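Local coordinates for protein extracellular sialidase/neuraminidase, putative (Aspergillus fumigatus, PDB 2XZI) that probably hydrolyses sialic-acid-type glycosides as an extracellular fungal exo-sialidase, acting as a KDNase on the deaminated sugar KDN, at residues I33-H36 with S37-I40; V95-A99 with G100-N104. All coordinates share one frame; numbering follows the deposited sequence.

Contact 1 (I33-H36 with S37-I40); sequences IGFH and SFRI. With KDM (deamino-alpha-neuraminic acid), chain C.
A classic beta bulge, in which His36 and Ser37 both face Arg58, opens the strand that carries Arg39 of the arginine triad into the sialidase pocket. At the bulge the two side chains join: Ser37 OG lies at the edge of the His36 imidazole, hydrogen-bonded to ND1 at 2.8 Å. CG of His36 is anti to the backbone N (chi1 178°), and the twist about CB-CG (chi2 -79°) turns ND1 to the serine. With NE2 held by Asn365 OD1, both ring nitrogens have partners, which fixes the ring's rotation; Ser37 OG also bonds to Arg368 N. Next to this polar pair, Phe35 and Phe38 pack obliquely, their planes at 54°. Phe35 CB sits over one face of the Phe38 ring, 4.2 Å from its centroid, while Phe35 CD2 reaches Phe38 CZ at 3.7 Å. Further along the strand, both terminal nitrogens of Arg39 converge on a single carboxylate oxygen of the bound KDN: NH2 to O1A is 2.9 Å and NH1 to O1A is 3.1 Å. The carboxylate carbon C1 lies in the guanidinium plane, off its edge, and Ile40 CD1 covers part of one face. A salt bridge from NE to Glu354 helps fix the direction of the group; Arg245 and Arg302, the other two arginines of the triad, also bind the ligand. The bulge thus starts the edge strand 37-45 of its propeller blade, paired to strand 51-58, with Phe35 and Phe38 resting on Val71 of strand 68-74 and Phe38 also on Ile370 of strand 368-375.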
loop_
_atom_site.group_PDB
_atom_site.type_symbol
_atom_site.label_atom_id
_atom_site.label_comp_id
_atom_site.label_asym_id
_atom_site.label_seq_id
_atom_site.Cartn_x
_atom_site.Cartn_y
_atom_site.Cartn_z
ATOM N N ILE A 33 13.806 14.377 -13.695
ATOM C CA ILE A 33 13.668 12.921 -13.759
ATOM C C ILE A 33 12.195 12.511 -13.820
ATOM O O ILE A 33 11.413 12.861 -12.924
ATOM C CB ILE A 33 14.389 12.206 -12.577
ATOM C CG1 ILE A 33 15.920 12.380 -12.647
ATOM C CG2 ILE A 33 13.968 10.725 -12.490
ATOM C CD1 ILE A 33 16.572 11.729 -13.837
ATOM N N GLY A 34 11.833 11.803 -14.885
ATOM C CA GLY A 34 10.467 11.337 -15.069
ATOM C C GLY A 34 10.349 9.836 -14.959
ATOM O O GLY A 34 11.345 9.119 -14.736
ATOM N N PHE A 35 9.122 9.357 -15.126
ATOM C CA PHE A 35 8.807 7.951 -14.883
ATOM C C PHE A 35 7.784 7.453 -15.880
ATOM O O PHE A 35 6.720 8.083 -16.091
ATOM C CB PHE A 35 8.308 7.745 -13.439
ATOM C CG PHE A 35 9.273 8.224 -12.399
ATOM C CD1 PHE A 35 10.278 7.402 -11.933
ATOM C CD2 PHE A 35 9.202 9.519 -11.915
ATOM C CE1 PHE A 35 11.183 7.847 -10.984
ATOM C CE2 PHE A 35 10.111 9.995 -10.966
ATOM C CZ PHE A 35 11.102 9.168 -10.491
ATOM N N HIS A 36 8.094 6.319 -16.501
ATOM C CA HIS A 36 7.166 5.655 -17.379
ATOM C C HIS A 36 5.863 5.370 -16.631
ATOM O O HIS A 36 4.770 5.700 -17.108
ATOM C CB HIS A 36 7.823 4.366 -17.874
ATOM C CG HIS A 36 6.950 3.556 -18.771
ATOM N ND1 HIS A 36 5.939 2.747 -18.300
ATOM C CD2 HIS A 36 6.947 3.420 -20.119
ATOM C CE1 HIS A 36 5.341 2.154 -19.319
ATOM N NE2 HIS A 36 5.928 2.553 -20.435
ATOM N N SER A 37 6.005 4.762 -15.454
ATOM C CA SER A 37 4.880 4.263 -14.668
ATOM C C SER A 37 5.028 4.547 -13.202
ATOM O O SER A 37 6.134 4.691 -12.670
ATOM C CB SER A 37 4.766 2.758 -14.853
ATOM O OG SER A 37 4.253 2.438 -16.133
ATOM N N PHE A 38 3.881 4.615 -12.550
ATOM C CA PHE A 38 3.819 4.652 -11.100
ATOM C C PHE A 38 2.980 3.480 -10.664
ATOM O O PHE A 38 1.910 3.252 -11.207
ATOM C CB PHE A 38 3.205 5.950 -10.625
ATOM C CG PHE A 38 4.025 7.168 -10.985
ATOM C CD1 PHE A 38 5.079 7.558 -10.179
ATOM C CD2 PHE A 38 3.735 7.918 -12.121
ATOM C CE1 PHE A 38 5.842 8.678 -10.476
ATOM C CE2 PHE A 38 4.518 9.030 -12.441
ATOM C CZ PHE A 38 5.554 9.418 -11.607
ATOM N N ARG A 39 3.518 2.714 -9.717
ATOM C CA ARG A 39 2.827 1.542 -9.159
ATOM C C ARG A 39 3.069 1.463 -7.662
ATOM O O ARG A 39 3.878 2.213 -7.116
ATOM C CB ARG A 39 3.336 0.263 -9.830
ATOM C CG ARG A 39 2.798 0.014 -11.243
ATOM C CD ARG A 39 2.827 -1.469 -11.607
ATOM N NE ARG A 39 2.000 -2.200 -10.664
ATOM C CZ ARG A 39 2.116 -3.485 -10.365
ATOM N NH1 ARG A 39 3.009 -4.255 -10.966
ATOM N NH2 ARG A 39 1.320 -3.992 -9.427
ATOM N N ILE A 40 2.329 0.567 -7.014
ATOM C CA ILE A 40 2.596 0.195 -5.621
ATOM C C ILE A 40 2.360 1.354 -4.637
ATOM O O ILE A 40 3.294 1.834 -3.993
ATOM C CB ILE A 40 4.015 -0.443 -5.433
ATOM C CG1 ILE A 40 4.453 -1.316 -6.631
ATOM C CG2 ILE A 40 4.058 -1.256 -4.153
ATOM C CD1 ILE A 40 3.537 -2.458 -6.980
HETATM C C2 KDM C . 3.747 -7.814 -8.617
HETATM C C1 KDM C . 2.303 -7.853 -9.103
HETATM C C3 KDM C . 4.170 -6.370 -8.292
HETATM C C4 KDM C . 5.286 -6.283 -7.210
HETATM C C5 KDM C . 6.019 -7.602 -6.936
HETATM C C6 KDM C . 4.982 -8.691 -6.563
HETATM C C7 KDM C . 5.583 -10.104 -6.500
HETATM C C8 KDM C . 4.552 -11.105 -5.949
HETATM C C9 KDM C . 5.119 -12.514 -5.929
HETATM O O5 KDM C . 7.024 -7.436 -5.904
HETATM O O1A KDM C . 1.807 -6.808 -9.586
HETATM O O1B KDM C . 1.727 -8.961 -8.993
HETATM O O4 KDM C . 6.238 -5.311 -7.644
HETATM O O6 KDM C . 3.844 -8.735 -7.487
HETATM O O7 KDM C . 5.980 -10.498 -7.816
HETATM O O8 KDM C . 4.185 -10.767 -4.603
HETATM O O9 KDM C . 6.198 -12.533 -4.981
HETATM O O2 KDM C . 4.514 -8.321 -9.717
#

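Contact 2 (V95-A99 with G100-N104); sequences VGSGA and GTWGN. With NA (sodium ion), chain E.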
loop_
_atom_site.group_PDB
_atom_site.type_symbol
_atom_site.label_atom_id
_atom_site.label_comp_id
_atom_site.label_asym_id
_atom_site.label_seq_id
_atom_site.Cartn_x
_atom_site.Cartn_y
_atom_site.Cartn_z
ATOM N N VAL A 95 13.857 8.240 -1.853
ATOM C CA VAL A 95 15.159 7.638 -2.155
ATOM C C VAL A 95 15.174 7.159 -3.599
ATOM O O VAL A 95 14.183 6.615 -4.082
ATOM C CB VAL A 95 15.497 6.472 -1.176
ATOM C CG1 VAL A 95 14.416 5.371 -1.199
ATOM C CG2 VAL A 95 16.885 5.894 -1.465
ATOM N N GLY A 96 16.291 7.371 -4.289
ATOM C CA GLY A 96 16.415 6.988 -5.700
ATOM C C GLY A 96 17.830 6.599 -6.092
ATOM O O GLY A 96 18.131 6.404 -7.274
ATOM N N SER A 97 18.703 6.469 -5.099
ATOM C CA SER A 97 20.123 6.200 -5.343
ATOM C C SER A 97 20.388 4.921 -6.146
ATOM O O SER A 97 19.818 3.874 -5.856
ATOM C CB SER A 97 20.880 6.163 -4.012
ATOM O OG SER A 97 20.287 5.253 -3.098
ATOM N N GLY A 98 21.257 5.011 -7.149
ATOM C CA GLY A 98 21.614 3.842 -7.948
ATOM C C GLY A 98 20.576 3.524 -9.011
ATOM O O GLY A 98 19.625 4.297 -9.213
ATOM N N ALA A 99 20.753 2.390 -9.693
ATOM C CA ALA A 99 19.830 1.936 -10.750
ATOM C C ALA A 99 19.102 0.654 -10.320
ATOM O O ALA A 99 18.526 -0.080 -11.145
ATOM C CB ALA A 99 20.580 1.716 -12.046
ATOM N N GLY A 100 19.136 0.401 -9.015
ATOM C CA GLY A 100 18.397 -0.694 -8.421
ATOM C C GLY A 100 16.967 -0.288 -8.124
ATOM O O GLY A 100 16.506 0.806 -8.491
ATOM N N THR A 101 16.273 -1.176 -7.429
ATOM C CA THR A 101 14.851 -1.055 -7.143
ATOM C C THR A 101 14.659 -0.643 -5.697
ATOM O O THR A 101 15.054 -1.385 -4.790
ATOM C CB THR A 101 14.126 -2.428 -7.326
ATOM O OG1 THR A 101 14.279 -2.919 -8.664
ATOM C CG2 THR A 101 12.639 -2.350 -6.925
ATOM N N TRP A 102 14.075 0.535 -5.484
ATOM C CA TRP A 102 13.587 0.953 -4.173
ATOM C C TRP A 102 12.067 0.893 -4.219
ATOM O O TRP A 102 11.454 1.597 -5.025
ATOM C CB TRP A 102 14.008 2.389 -3.844
ATOM C CG TRP A 102 15.473 2.593 -3.673
ATOM C CD1 TRP A 102 16.341 3.030 -4.621
ATOM C CD2 TRP A 102 16.248 2.351 -2.490
ATOM N NE1 TRP A 102 17.620 3.087 -4.103
ATOM C CE2 TRP A 102 17.586 2.677 -2.799
ATOM C CE3 TRP A 102 15.937 1.904 -1.196
ATOM C CZ2 TRP A 102 18.625 2.557 -1.862
ATOM C CZ3 TRP A 102 16.966 1.790 -0.267
ATOM C CH2 TRP A 102 18.290 2.118 -0.607
ATOM N N GLY A 103 11.452 0.092 -3.356
ATOM C CA GLY A 103 10.002 -0.054 -3.435
ATOM C C GLY A 103 9.309 -0.642 -2.238
ATOM O O GLY A 103 9.821 -0.606 -1.119
ATOM N N ASN A 104 8.123 -1.190 -2.495
ATOM C CA ASN A 104 7.257 -1.723 -1.433
ATOM C C ASN A 104 7.005 -0.717 -0.295
ATOM O O ASN A 104 7.185 -1.040 0.877
ATOM C CB ASN A 104 7.844 -3.024 -0.855
ATOM C CG ASN A 104 7.634 -4.208 -1.760
ATOM O OD1 ASN A 104 8.247 -4.301 -2.836
ATOM N ND2 ASN A 104 6.751 -5.109 -1.361
HETATM NA NA NA E . 17.366 5.120 -9.073
HETATM O O HOH W 1 19.895 1.089 -6.247
HETATM O O HOH W 2 16.652 3.299 -7.930
HETATM O O HOH W 3 17.035 6.847 -10.819
#
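This local contact is a sodium-binding loop folded back on the start of strand 101-109, the first strand of a propeller blade, with Trp102 as its main side-chain partner. The indole NE1 donates to Ser97 O at 2.9 Å in a nearly straight bond (169°), in the carbonyl plane and on a lone pair, with the acceptor close to the ring plane. Val95 approaches from another direction, over a face: CG2 stands above the centre of the six-membered ring, 3.7 Å from its centroid, a CH-pi contact. The valine's chi1 of 57° puts CG2 anti to the backbone N, and both methyls then bear on the indole, CG1 against CD2 and CE3. Ser97 OG comes within 3.4 Å of Trp102 CZ2. One water takes a hydrogen bond from Gly100 N and gives one to Ser97 O, so this carbonyl accepts both the indole and the water. The sodium ion binds Gly96 O at 2.3 Å and Gly98 O at 2.4 Å; a second water on the metal donates to Gly100 O, tying the turn to the ion. Asp67 OD1, Asn69 OD1 and another water complete six ligands. The loop thereby bridges two blades: Val95 pairs through its backbone with Leu70, and Gly100 and Trp102 with Ile68 of strand 68-74, while Trp102 meets Trp121 and Tyr154 of the neighbouring strands 115-122 and 152-158.

Overall arrangement
The two contacts lie about 12 Å apart, centre to centre, on the same side of the chain's centre, and each begins the first strand of a propeller blade. They meet at the ends of the two segments: Ile40 CG2 packs against Asn104 CA at 4.2 Å. Glu56 also joins them, bonding Arg39 through the backbone and Asn104 N through its carboxylate. Strand 68-74 serves both, supporting Phe35 and Phe38 of contact 1 and pairing with contact 2. Contact 1 supplies one arginine, Arg39, to carboxylate recognition, whereas contact 2 comes nearest the sugar at Asn104, whose OD1 is 4.6 Å from KDM O5. It also holds the sodium, about 7 Å from the nearest atom of the Phe35 side chain.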